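Side-chain contacts in GrpB family protein (Enterococcus faecalis, PDB 2NRK), which is of unknown function but belongs to the GrpB family, whose grouping with nucleotidyltransferase-like proteins hints at a distant relation to nucleotide-transferring enzymes: residues E20-A23 against Q24-Q28; D67-Q70 against W71-E74; M81-F84 against G85-R89; R116-A119 against F120-Y123; K161-E164 against K165-L168. All coordinates share one frame; numbering follows the deposited sequence. Where two conformers were deposited one is given.

Contact 1: E20-A23 against Q24-Q28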
loop_
_atom_site.group_PDB
_atom_site.type_symbol
_atom_site.label_atom_id
_atom_site.label_comp_id
_atom_site.label_asym_id
_atom_site.label_seq_id
_atom_site.Cartn_x
_atom_site.Cartn_y
_atom_site.Cartn_z
ATOM N N GLU A 20 -1.958 -19.626 12.405
ATOM C CA GLU A 20 -0.744 -20.190 11.820
ATOM C C GLU A 20 -0.968 -21.600 11.238
ATOM O O GLU A 20 -0.455 -21.910 10.169
ATOM C CB GLU A 20 0.384 -20.097 12.833
ATOM C CG GLU A 20 0.748 -18.604 12.950
ATOM C CD GLU A 20 2.025 -18.371 13.657
ATOM O OE1 GLU A 20 2.560 -19.348 14.195
ATOM O OE2 GLU A 20 2.466 -17.208 13.731
ATOM N N GLU A 21 -1.786 -22.402 11.901
ATOM C CA GLU A 21 -2.068 -23.766 11.458
ATOM C C GLU A 21 -2.782 -23.715 10.096
ATOM O O GLU A 21 -2.435 -24.431 9.141
ATOM C CB GLU A 21 -2.989 -24.413 12.465
ATOM C CG GLU A 21 -3.291 -25.868 12.222
ATOM C CD GLU A 21 -3.690 -26.588 13.521
ATOM O OE1 GLU A 21 -3.078 -26.312 14.595
ATOM O OE2 GLU A 21 -4.608 -27.435 13.464
ATOM N N GLU A 22 -3.826 -22.894 10.035
ATOM C CA GLU A 22 -4.588 -22.856 8.805
ATOM C C GLU A 22 -3.805 -22.137 7.711
ATOM O O GLU A 22 -3.961 -22.440 6.521
ATOM C CB GLU A 22 -5.970 -22.211 9.046
ATOM C CG GLU A 22 -6.913 -22.255 7.819
ATOM C CD GLU A 22 -7.442 -23.675 7.502
ATOM O OE1 GLU A 22 -6.988 -24.679 8.123
ATOM O OE2 GLU A 22 -8.341 -23.783 6.626
ATOM N N ALA A 23 -2.986 -21.152 8.085
ATOM C CA ALA A 23 -2.210 -20.457 7.062
ATOM C C ALA A 23 -1.320 -21.475 6.303
ATOM O O ALA A 23 -1.180 -21.406 5.076
ATOM C CB ALA A 23 -1.360 -19.321 7.658
ATOM N N GLN A 24 -0.744 -22.434 7.023
ATOM C CA GLN A 24 0.100 -23.459 6.407
ATOM C C GLN A 24 -0.742 -24.313 5.443
ATOM O O GLN A 24 -0.316 -24.627 4.322
ATOM C CB GLN A 24 0.720 -24.338 7.503
ATOM C CG GLN A 24 2.083 -24.960 7.176
ATOM C CD GLN A 24 2.632 -25.776 8.340
ATOM O OE1 GLN A 24 1.907 -26.562 8.952
ATOM N NE2 GLN A 24 3.911 -25.585 8.658
ATOM N N ALA A 25 -1.933 -24.691 5.896
ATOM C CA ALA A 25 -2.851 -25.496 5.083
ATOM C C ALA A 25 -3.174 -24.758 3.783
ATOM O O ALA A 25 -3.144 -25.363 2.697
ATOM C CB ALA A 25 -4.123 -25.825 5.872
ATOM N N LEU A 26 -3.475 -23.456 3.884
ATOM C CA LEU A 26 -3.760 -22.629 2.709
ATOM C C LEU A 26 -2.575 -22.545 1.740
ATOM O O LEU A 26 -2.744 -22.696 0.522
ATOM C CB LEU A 26 -4.208 -21.215 3.122
ATOM C CG LEU A 26 -5.535 -21.208 3.885
ATOM C CD1 LEU A 26 -5.764 -19.788 4.451
ATOM C CD2 LEU A 26 -6.670 -21.612 2.961
ATOM N N LYS A 27 -1.375 -22.335 2.282
ATOM C CA LYS A 27 -0.174 -22.285 1.450
ATOM C C LYS A 27 0.079 -23.593 0.708
ATOM O O LYS A 27 0.591 -23.576 -0.415
ATOM C CB LYS A 27 1.036 -21.950 2.304
ATOM C CG LYS A 27 1.061 -20.513 2.773
ATOM C CD LYS A 27 2.135 -20.289 3.836
ATOM C CE LYS A 27 1.874 -18.995 4.600
ATOM N NZ LYS A 27 3.005 -18.698 5.548
ATOM N N GLN A 28 -0.273 -24.727 1.320
ATOM C CA GLN A 28 -0.037 -26.021 0.668
ATOM C C GLN A 28 -0.845 -26.082 -0.620
ATOM O O GLN A 28 -0.416 -26.682 -1.601
ATOM C CB GLN A 28 -0.415 -27.221 1.554
ATOM C CG GLN A 28 0.532 -27.484 2.725
ATOM C CD GLN A 28 0.218 -28.811 3.436
ATOM O OE1 GLN A 28 1.129 -29.626 3.713
ATOM N NE2 GLN A 28 -1.059 -29.035 3.737
HETATM O O HOH W 1 -1.486 -26.929 9.101
#
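E22 and L26 sit one helical turn apart on helix 14-30 and lean on each other through their CG atoms, 4.3 Å from E22 CG to L26 CG, while one carboxylate oxygen of E22 rests against the methyl of A25, three residues on. With CG trans to its backbone N (chi1 -174°) and a bend at chi2 of 71°, the chain of E22 leaves the helix and then folds, which puts E22 OE1 3.8 Å from A25 CB. L26 has the other setting, its CG beside its own backbone N, and this brings L26 CG to 3.3 Å from E22 O, the same oxygen that accepts L26 N at 2.9 Å. K27 repeats the pattern at A23: its CG is 3.3 Å from A23 O, and from there the extended chain runs past the A23 methyl, with CE 4.5 Å from A23 CB. On another flank a water donates to E21 O at 2.7 Å and only weakly to Q24 OE1. E22 and L26 pack on F56 of strand 54-60 and A23 on V37 of strand 34-40, which the exposed K27 also touches. E22 OE2 hydrogen-bonds with Y78 OH and forms a salt bridge with K94 NZ. The chemistry implies a carboxylate with two roles: one oxygen rests against a methyl, and the other is held by a hydroxyl and an ammonium group expected to favour its ionised form.

Contact 2: D67-Q70 against W71-E74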
loop_
_atom_site.group_PDB
_atom_site.type_symbol
_atom_site.label_atom_id
_atom_site.label_comp_id
_atom_site.label_asym_id
_atom_site.label_seq_id
_atom_site.Cartn_x
_atom_site.Cartn_y
_atom_site.Cartn_z
ATOM N N ASP A 67 -9.277 -19.719 -8.963
ATOM C CA ASP A 67 -10.467 -20.483 -9.368
ATOM C C ASP A 67 -10.190 -21.944 -9.678
ATOM O O ASP A 67 -11.060 -22.792 -9.472
ATOM C CB ASP A 67 -11.169 -19.782 -10.531
ATOM C CG ASP A 67 -11.657 -18.393 -10.139
ATOM O OD1 ASP A 67 -12.058 -18.191 -8.958
ATOM O OD2 ASP A 67 -11.601 -17.493 -10.995
ATOM N N LEU A 68 -8.980 -22.253 -10.138
ATOM C CA LEU A 68 -8.610 -23.645 -10.431
ATOM C C LEU A 68 -8.592 -24.502 -9.172
ATOM O O LEU A 68 -8.616 -25.745 -9.271
ATOM C CB LEU A 68 -7.215 -23.727 -11.060
ATOM C CG LEU A 68 -6.874 -22.947 -12.320
ATOM C CD1 LEU A 68 -5.392 -23.083 -12.663
ATOM C CD2 LEU A 68 -7.727 -23.460 -13.451
ATOM N N LEU A 69 -8.537 -23.839 -8.008
ATOM C CA LEU A 69 -8.311 -24.512 -6.735
ATOM C C LEU A 69 -9.603 -24.597 -5.902
ATOM O O LEU A 69 -9.577 -25.048 -4.746
ATOM C CB LEU A 69 -7.226 -23.756 -5.949
ATOM C CG LEU A 69 -5.868 -23.824 -6.671
ATOM C CD1 LEU A 69 -4.854 -23.023 -5.864
ATOM C CD2 LEU A 69 -5.412 -25.270 -6.912
ATOM N N GLN A 70 -10.716 -24.145 -6.481
ATOM C CA GLN A 70 -11.986 -24.098 -5.754
ATOM C C GLN A 70 -12.253 -25.414 -5.021
ATOM O O GLN A 70 -12.586 -25.430 -3.838
ATOM C CB GLN A 70 -13.158 -23.774 -6.678
ATOM C CG GLN A 70 -14.529 -24.192 -6.079
ATOM C CD GLN A 70 -15.743 -23.687 -6.860
ATOM O OE1 GLN A 70 -15.609 -23.024 -7.894
ATOM N NE2 GLN A 70 -16.941 -24.025 -6.375
ATOM N N TRP A 71 -12.091 -26.530 -5.724
ATOM C CA TRP A 71 -12.480 -27.836 -5.153
ATOM C C TRP A 71 -11.460 -28.352 -4.121
ATOM O O TRP A 71 -11.814 -29.139 -3.231
ATOM C CB TRP A 71 -12.796 -28.834 -6.286
ATOM C CG TRP A 71 -13.853 -28.196 -7.122
ATOM C CD1 TRP A 71 -15.194 -28.168 -6.866
ATOM C CD2 TRP A 71 -13.637 -27.334 -8.250
ATOM N NE1 TRP A 71 -15.833 -27.357 -7.792
ATOM C CE2 TRP A 71 -14.894 -26.843 -8.648
ATOM C CE3 TRP A 71 -12.497 -26.946 -8.969
ATOM C CZ2 TRP A 71 -15.051 -25.997 -9.754
ATOM C CZ3 TRP A 71 -12.654 -26.076 -10.067
ATOM C CH2 TRP A 71 -13.928 -25.622 -10.432
ATOM N N GLU A 72 -10.211 -27.893 -4.228
ATOM C CA GLU A 72 -9.222 -28.164 -3.184
ATOM C C GLU A 72 -9.633 -27.441 -1.898
ATOM O O GLU A 72 -9.538 -27.987 -0.801
ATOM C CB GLU A 72 -7.822 -27.700 -3.615
ATOM C CG GLU A 72 -7.197 -28.511 -4.713
ATOM C CD GLU A 72 -6.793 -29.907 -4.289
ATOM O OE1 GLU A 72 -6.852 -30.252 -3.071
ATOM O OE2 GLU A 72 -6.416 -30.679 -5.208
ATOM N N PHE A 73 -10.076 -26.189 -2.017
ATOM C CA PHE A 73 -10.545 -25.488 -0.835
ATOM C C PHE A 73 -11.802 -26.126 -0.244
ATOM O O PHE A 73 -11.931 -26.235 0.978
ATOM C CB PHE A 73 -10.828 -24.038 -1.151
ATOM C CG PHE A 73 -9.599 -23.237 -1.449
ATOM C CD1 PHE A 73 -8.552 -23.140 -0.500
ATOM C CD2 PHE A 73 -9.498 -22.544 -2.650
ATOM C CE1 PHE A 73 -7.410 -22.366 -0.795
ATOM C CE2 PHE A 73 -8.352 -21.761 -2.946
ATOM C CZ PHE A 73 -7.320 -21.685 -2.013
ATOM N N GLU A 74 -12.721 -26.560 -1.108
ATOM C CA GLU A 74 -13.916 -27.272 -0.624
ATOM C C GLU A 74 -13.517 -28.533 0.148
ATOM O O GLU A 74 -14.156 -28.883 1.140
ATOM C CB GLU A 74 -14.867 -27.610 -1.779
ATOM C CG GLU A 74 -15.471 -26.353 -2.434
ATOM C CD GLU A 74 -16.519 -26.682 -3.498
ATOM O OE1 GLU A 74 -16.706 -27.877 -3.791
ATOM O OE2 GLU A 74 -17.145 -25.726 -4.010
HETATM O O HOH W 2 -9.887 -27.380 -7.304
#
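Q70 NE2 donates to E74 OE2 at 2.9 Å, and the bond is nearly straight, 175° at the hydrogen. The acceptor lies in the amide plane of Q70, yet the donor reaches OE2 from above the carboxylate plane, and the two flat groups are turned 70° against each other. Between these side chains the backbone bond from E74 N to Q70 O closes the same turn. The Q70 chain is extended, and it lies along one face of the W71 indole: CG stands 3.8 Å from the centroid of the five-membered ring, a CH-pi contact, and the amide follows on, stacked 8° from parallel to the ring, with OE1 3.6 Å from W71 CZ2. At the ring edge sits L68 O, which also accepts from a water that in turn accepts from E72 N. On another side of this first turn of helix 70-75, L69 CB meets F73 CE2 at 3.8 Å, and F73 N bonds to L69 O at 3.0 Å. The F73 side chain packs inward on L26, I29 and L30, joining the helix to helix 14-30. Stacking on the indole and the bond to E74 together would restrict the rotation of the amide, with NE2 facing the carboxylate.

Contact 3: M81-F84 against G85-R89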
loop_
_atom_site.group_PDB
_atom_site.type_symbol
_atom_site.label_atom_id
_atom_site.label_comp_id
_atom_site.label_asym_id
_atom_site.label_seq_id
_atom_site.Cartn_x
_atom_site.Cartn_y
_atom_site.Cartn_z
HETATM N N MSE A 81 -16.671 -18.701 -2.279
HETATM C CA MSE A 81 -17.727 -17.698 -2.512
HETATM C C MSE A 81 -17.486 -16.756 -3.703
HETATM O O MSE A 81 -18.353 -15.921 -4.014
HETATM C CB MSE A 81 -17.974 -16.853 -1.236
HETATM C CG MSE A 81 -18.431 -17.596 0.033
HETATM SE SE MSE A 81 -19.956 -18.669 -0.248
HETATM C CE MSE A 81 -21.327 -17.313 -0.304
ATOM N N GLY A 82 -16.345 -16.898 -4.389
ATOM C CA GLY A 82 -16.020 -15.964 -5.468
ATOM C C GLY A 82 -15.771 -14.573 -4.926
ATOM O O GLY A 82 -15.293 -14.409 -3.785
ATOM N N GLU A 83 -16.132 -13.562 -5.711
ATOM C CA GLU A 83 -15.939 -12.177 -5.260
ATOM C C GLU A 83 -16.861 -11.862 -4.083
ATOM O O GLU A 83 -16.485 -11.077 -3.200
ATOM C CB GLU A 83 -16.209 -11.197 -6.398
ATOM C CG GLU A 83 -15.186 -11.284 -7.532
ATOM C CD GLU A 83 -15.401 -10.202 -8.578
ATOM O OE1 GLU A 83 -16.583 -9.810 -8.806
ATOM O OE2 GLU A 83 -14.396 -9.774 -9.202
ATOM N N PHE A 84 -18.047 -12.475 -4.071
ATOM C CA PHE A 84 -19.047 -12.201 -3.011
ATOM C C PHE A 84 -19.209 -10.678 -2.781
ATOM O O PHE A 84 -19.177 -10.166 -1.645
ATOM C CB PHE A 84 -18.690 -12.953 -1.715
ATOM C CG PHE A 84 -19.826 -13.043 -0.737
ATOM C CD1 PHE A 84 -21.106 -13.401 -1.164
ATOM C CD2 PHE A 84 -19.629 -12.723 0.602
ATOM C CE1 PHE A 84 -22.180 -13.473 -0.257
ATOM C CE2 PHE A 84 -20.707 -12.802 1.517
ATOM C CZ PHE A 84 -21.975 -13.177 1.079
ATOM N N GLY A 85 -19.298 -9.964 -3.890
ATOM C CA GLY A 85 -19.626 -8.562 -3.846
ATOM C C GLY A 85 -18.434 -7.604 -3.880
ATOM O O GLY A 85 -18.658 -6.404 -3.958
ATOM N N LEU A 86 -17.191 -8.098 -3.815
ATOM C CA LEU A 86 -16.026 -7.211 -3.904
ATOM C C LEU A 86 -15.142 -7.547 -5.097
ATOM O O LEU A 86 -14.626 -8.652 -5.219
ATOM C CB LEU A 86 -15.192 -7.204 -2.613
ATOM C CG LEU A 86 -15.826 -6.797 -1.278
ATOM C CD1 LEU A 86 -14.784 -6.843 -0.161
ATOM C CD2 LEU A 86 -16.494 -5.420 -1.348
ATOM N N SER A 87 -14.964 -6.559 -5.981
ATOM C CA SER A 87 -14.222 -6.746 -7.228
ATOM C C SER A 87 -12.798 -7.225 -6.976
ATOM O O SER A 87 -12.075 -6.644 -6.151
ATOM C CB SER A 87 -14.213 -5.441 -8.054
ATOM O OG SER A 87 -13.751 -5.714 -9.370
ATOM N N GLY A 88 -12.400 -8.302 -7.645
ATOM C CA GLY A 88 -11.037 -8.815 -7.480
ATOM C C GLY A 88 -10.782 -9.723 -6.295
ATOM O O GLY A 88 -9.703 -10.287 -6.196
ATOM N N ARG A 89 -11.766 -9.910 -5.417
ATOM C CA ARG A 89 -11.578 -10.796 -4.268
ATOM C C ARG A 89 -11.930 -12.237 -4.630
ATOM O O ARG A 89 -12.757 -12.469 -5.539
ATOM C CB ARG A 89 -12.451 -10.328 -3.093
ATOM C CG ARG A 89 -12.261 -11.186 -1.823
ATOM C CD ARG A 89 -13.026 -10.575 -0.642
ATOM N NE ARG A 89 -14.489 -10.537 -0.881
ATOM C CZ ARG A 89 -15.376 -10.273 0.085
ATOM N NH1 ARG A 89 -14.944 -10.026 1.332
ATOM N NH2 ARG A 89 -16.682 -10.235 -0.165
HETATM O O HOH W 3 -14.586 -7.897 -11.052
#
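R89 turns back toward the preceding turn and meets E83 O edge-on, NE at 3.1 Å and NH2 at 3.2 Å, with that oxygen only 3° out of the guanidinium plane. Its chain is extended as far as CD and then bends at chi3 (62°), and this single kink turns the NE and NH2 edge to the backbone carbonyl. L86 N is a third donor to E83 O, at 3.1 Å, but comes from well above the carbonyl plane, which leaves the more in-line approach to the arginine. R89 NH2 also makes a weak bond to F84 O. Here the chain joins strand 79-80 to its antiparallel neighbour 89-94 in a beta hairpin, through two successive turns: type I' from E83 to L86, with G85 third, then type II from L86 to R89, with G88 third. The E83 side chain spans the second turn. Extended beyond CG, it brings E83 OE2 to G88 N at 2.9 Å, a nearly straight bond met from above the carboxylate plane, and a water donating to E83 OE2 at 2.6 Å also lies 2.9 Å from S87 OG. E83 CA makes a C-H...O contact of 3.2 Å to R89 O. F84 runs beside R89 in the same direction, ring and guanidinium planes 16° apart and F84 CB 3.7 Å from R89 NH2; R89 further forms a cation-pi pair with Y91.

Contact 4: R116-A119 against F120-Y123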
loop_
_atom_site.group_PDB
_atom_site.type_symbol
_atom_site.label_atom_id
_atom_site.label_comp_id
_atom_site.label_asym_id
_atom_site.label_seq_id
_atom_site.Cartn_x
_atom_site.Cartn_y
_atom_site.Cartn_z
ATOM N N ARG A 116 -6.209 -1.572 3.238
ATOM C CA ARG A 116 -7.351 -1.310 4.132
ATOM C C ARG A 116 -7.233 -2.253 5.329
ATOM O O ARG A 116 -7.321 -1.824 6.480
ATOM C CB ARG A 116 -8.673 -1.551 3.430
ATOM C CG ARG A 116 -9.852 -1.335 4.423
ATOM C CD ARG A 116 -11.164 -1.223 3.631
ATOM N NE ARG A 116 -11.546 -2.490 3.018
ATOM C CZ ARG A 116 -12.234 -3.448 3.633
ATOM N NH1 ARG A 116 -12.568 -3.322 4.937
ATOM N NH2 ARG A 116 -12.554 -4.556 2.954
ATOM N N HIS A 117 -6.999 -3.541 5.038
ATOM C CA HIS A 117 -6.901 -4.538 6.100
ATOM C C HIS A 117 -5.631 -4.389 6.916
ATOM O O HIS A 117 -5.700 -4.404 8.137
ATOM C CB HIS A 117 -6.943 -5.955 5.506
ATOM C CG HIS A 117 -8.249 -6.289 4.856
ATOM N ND1 HIS A 117 -9.436 -6.327 5.563
ATOM C CD2 HIS A 117 -8.560 -6.611 3.576
ATOM C CE1 HIS A 117 -10.420 -6.680 4.747
ATOM N NE2 HIS A 117 -9.922 -6.835 3.531
ATOM N N LEU A 118 -4.471 -4.266 6.259
ATOM C CA LEU A 118 -3.219 -4.251 7.019
ATOM C C LEU A 118 -3.094 -2.971 7.844
ATOM O O LEU A 118 -2.646 -3.021 8.984
ATOM C CB LEU A 118 -1.984 -4.391 6.099
ATOM C CG LEU A 118 -1.898 -5.755 5.412
ATOM C CD1 LEU A 118 -0.755 -5.698 4.351
ATOM C CD2 LEU A 118 -1.652 -6.876 6.442
ATOM N N ALA A 119 -3.462 -1.829 7.263
ATOM C CA ALA A 119 -3.322 -0.581 8.011
ATOM C C ALA A 119 -4.217 -0.610 9.246
ATOM O O ALA A 119 -3.786 -0.203 10.323
ATOM C CB ALA A 119 -3.650 0.628 7.120
ATOM N N PHE A 120 -5.464 -1.084 9.078
ATOM C CA PHE A 120 -6.456 -1.166 10.166
ATOM C C PHE A 120 -5.891 -2.004 11.306
ATOM O O PHE A 120 -5.871 -1.558 12.456
ATOM C CB PHE A 120 -7.746 -1.791 9.626
ATOM C CG PHE A 120 -8.847 -1.911 10.650
ATOM C CD1 PHE A 120 -9.610 -0.808 11.020
ATOM C CD2 PHE A 120 -9.155 -3.161 11.176
ATOM C CE1 PHE A 120 -10.680 -0.933 11.978
ATOM C CE2 PHE A 120 -10.198 -3.292 12.128
ATOM C CZ PHE A 120 -10.943 -2.188 12.519
ATOM N N ARG A 121 -5.370 -3.185 10.969
ATOM C CA ARG A 121 -4.752 -4.053 11.969
ATOM C C ARG A 121 -3.582 -3.371 12.670
ATOM O O ARG A 121 -3.520 -3.331 13.924
ATOM C CB ARG A 121 -4.248 -5.348 11.309
ATOM C CG ARG A 121 -3.520 -6.253 12.322
ATOM C CD ARG A 121 -2.742 -7.302 11.537
ATOM N NE ARG A 121 -1.549 -6.703 10.918
ATOM C CZ ARG A 121 -0.727 -7.368 10.105
ATOM N NH1 ARG A 121 -0.950 -8.665 9.814
ATOM N NH2 ARG A 121 0.321 -6.746 9.576
ATOM N N ASN A 122 -2.660 -2.827 11.877
ATOM C CA ASN A 122 -1.431 -2.253 12.463
ATOM C C ASN A 122 -1.784 -1.114 13.410
ATOM O O ASN A 122 -1.200 -0.978 14.492
ATOM C CB ASN A 122 -0.494 -1.803 11.357
ATOM C CG ASN A 122 0.074 -2.949 10.559
ATOM O OD1 ASN A 122 -0.125 -4.133 10.883
ATOM N ND2 ASN A 122 0.815 -2.609 9.485
ATOM N N TYR A 123 -2.745 -0.297 13.002
ATOM C CA TYR A 123 -3.170 0.857 13.792
ATOM C C TYR A 123 -3.796 0.409 15.126
ATOM O O TYR A 123 -3.507 0.978 16.174
ATOM C CB TYR A 123 -4.178 1.655 12.965
ATOM C CG TYR A 123 -4.610 2.968 13.564
ATOM C CD1 TYR A 123 -3.693 4.022 13.742
ATOM C CD2 TYR A 123 -5.945 3.174 13.933
ATOM C CE1 TYR A 123 -4.102 5.263 14.301
ATOM C CE2 TYR A 123 -6.380 4.429 14.448
ATOM C CZ TYR A 123 -5.435 5.461 14.634
ATOM O OH TYR A 123 -5.826 6.687 15.137
#
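L118 and R121 meet in a packing contact within one turn of helix 111-126, an element placed between strand 34-40 and helix 157-171. The evidence is in how the guanidinium is contacted: the methyl CD2 of L118 stands over one of its faces, offset toward the rim, 3.7 Å from R121 NH2, and the two side chains run side by side in the same direction. At the edge of the same group is the neighbouring N122, whose OD1 is gripped side-on by R121 NE at 2.9 Å and R121 NH2 at 3.0 Å. The oxygen lies 1° out of the guanidinium plane, and NH2 approaches it on a lone pair. R121 reaches this position because CG is trans to its backbone N and the chain then bends at chi3 (74°). Its remaining nitrogen, NH1, forms a salt bridge with E38 and a hydrogen bond to H39 O, tying the helix to strand 34-40. N122 is folded back over its own helix, with CG 3.1 Å from L118 O, which also accepts N122 N at 2.9 Å. F120 CB lies 3.2 Å from R116 O, and its side chain packs on I163 of helix 157-171. L118 also packs on W172 of the second subunit. Chemically, a buried arginine has all three nitrogens engaged, which would restrict its rotation; E38 probably offsets its charge, with the nearby R125 acting against this.

Contact 5: K161-E164 against K165-L168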
loop_
_atom_site.group_PDB
_atom_site.type_symbol
_atom_site.label_atom_id
_atom_site.label_comp_id
_atom_site.label_asym_id
_atom_site.label_seq_id
_atom_site.Cartn_x
_atom_site.Cartn_y
_atom_site.Cartn_z
ATOM N N LYS A 161 -15.117 2.492 9.495
ATOM C CA LYS A 161 -14.677 3.412 8.427
ATOM C C LYS A 161 -13.827 4.557 8.980
ATOM O O LYS A 161 -12.812 4.920 8.393
ATOM C CB LYS A 161 -15.861 3.971 7.624
ATOM C CG LYS A 161 -16.621 2.919 6.813
ATOM C CD LYS A 161 -16.045 2.675 5.429
ATOM C CE LYS A 161 -17.076 1.965 4.533
ATOM N NZ LYS A 161 -17.427 0.633 5.085
ATOM N N LYS A 162 -14.223 5.095 10.132
ATOM C CA LYS A 162 -13.449 6.177 10.751
ATOM C C LYS A 162 -12.033 5.685 11.085
ATOM O O LYS A 162 -11.018 6.351 10.791
ATOM C CB LYS A 162 -14.136 6.645 12.047
ATOM C CG LYS A 162 -13.320 7.705 12.776
ATOM C CD LYS A 162 -13.976 8.163 14.078
ATOM C CE LYS A 162 -13.412 9.543 14.426
ATOM N NZ LYS A 162 -13.710 10.022 15.764
ATOM N N ILE A 163 -11.969 4.540 11.731
ATOM C CA ILE A 163 -10.684 3.977 12.139
ATOM C C ILE A 163 -9.831 3.580 10.931
ATOM O O ILE A 163 -8.598 3.753 10.932
ATOM C CB ILE A 163 -10.881 2.789 13.130
ATOM C CG1 ILE A 163 -11.596 3.293 14.394
ATOM C CG2 ILE A 163 -9.513 2.089 13.447
ATOM C CD1 ILE A 163 -10.963 4.566 15.020
ATOM N N GLU A 164 -10.484 3.032 9.911
ATOM C CA GLU A 164 -9.730 2.649 8.687
ATOM C C GLU A 164 -9.051 3.889 8.082
ATOM O O GLU A 164 -7.923 3.815 7.555
ATOM C CB GLU A 164 -10.661 2.029 7.646
ATOM C CG GLU A 164 -11.009 0.564 7.968
ATOM C CD GLU A 164 -12.028 -0.065 6.973
ATOM O OE1 GLU A 164 -12.727 0.680 6.241
ATOM O OE2 GLU A 164 -12.097 -1.336 6.951
ATOM N N LYS A 165 -9.744 5.011 8.131
ATOM C CA LYS A 165 -9.203 6.249 7.581
ATOM C C LYS A 165 -8.022 6.739 8.421
ATOM O O LYS A 165 -6.960 7.074 7.884
ATOM C CB LYS A 165 -10.322 7.293 7.486
ATOM C CG LYS A 165 -9.882 8.623 6.976
ATOM C CD LYS A 165 -11.130 9.446 6.549
ATOM C CE LYS A 165 -10.753 10.889 6.288
ATOM N NZ LYS A 165 -11.960 11.742 5.924
ATOM N N GLU A 166 -8.187 6.783 9.747
ATOM C CA GLU A 166 -7.093 7.141 10.639
ATOM C C GLU A 166 -5.906 6.194 10.422
ATOM O O GLU A 166 -4.741 6.629 10.415
ATOM C CB GLU A 166 -7.524 7.048 12.099
ATOM C CG GLU A 166 -8.582 8.083 12.483
ATOM C CD GLU A 166 -8.961 8.051 13.974
ATOM O OE1 GLU A 166 -8.405 7.254 14.756
ATOM O OE2 GLU A 166 -9.841 8.843 14.369
ATOM N N ALA A 167 -6.212 4.901 10.241
ATOM C CA ALA A 167 -5.176 3.880 10.128
ATOM C C ALA A 167 -4.341 4.060 8.856
ATOM O O ALA A 167 -3.115 3.925 8.891
ATOM C CB ALA A 167 -5.820 2.498 10.107
ATOM N N LEU A 168 -5.019 4.363 7.745
ATOM C CA LEU A 168 -4.321 4.481 6.450
ATOM C C LEU A 168 -3.435 5.739 6.456
ATOM O O LEU A 168 -2.329 5.710 5.908
ATOM C CB LEU A 168 -5.313 4.504 5.290
ATOM C CG LEU A 168 -4.699 4.344 3.882
ATOM C CD1 LEU A 168 -3.792 3.065 3.812
ATOM C CD2 LEU A 168 -5.818 4.340 2.828
HETATM O O HOH W 4 -11.404 8.233 16.627
#
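K162 and E166 are joined through a water that donates to E166 OE2 at 2.8 Å and accepts from K162 NZ at 3.0 Å. K162 NZ and E166 OE2 themselves stay 4.3 Å apart, beyond a direct salt bridge. K162 is extended throughout, with CG trans to its backbone N (chi1 176°), and it crosses the glutamate at an angle, so that CE rather than the ammonium nitrogen comes closest, 3.6 Å from E166 OE2. In the backbone, E166 N bonds to K162 O at 3.0 Å, nearly straight at 172°. The second carboxylate oxygen has a different setting: E166 OE1 lies 3.7 Å from I163 CD1 and bonds with Y123 OH of helix 111-126. I163 turns its ethyl branch toward the carboxylate and also packs on F120, Y123 and I130. The small A167 methyl, its CB 3.2 Å from I163 O, packs against Y123 as well. K165 and L168 pack on F108 of the second subunit. The carboxylate of E166 is thus split between a water-bridged oxygen and one bonded to Y123 OH, and the nearby lysine, linked by water, would be expected to favour its ionised form modestly.

Overall arrangement
Contacts 4 and 5 are neighbours, centres about 8 Å apart, joining helices 111-126 and 157-171 through R116 NH1 to E164 OE2 (2.9 Å) and methyl packing of A167; both also reach the second subunit. Contacts 1 and 2 form another pair: L26 CD2 touches F73 CE1 at 3.9 Å, linking helices 14-30 and 70-75. Contacts 1 and 5 lie on opposite sides of the chain's centre. Contacts 2 and 3 are surface contacts; 1, 4 and 5 are partly buried, and contact 4 has the most buried residues. Contact 3 alone lies outside any helix, and there side chains grip backbone atoms of the turns; in the helical contacts side chains add to a ladder of backbone bonds.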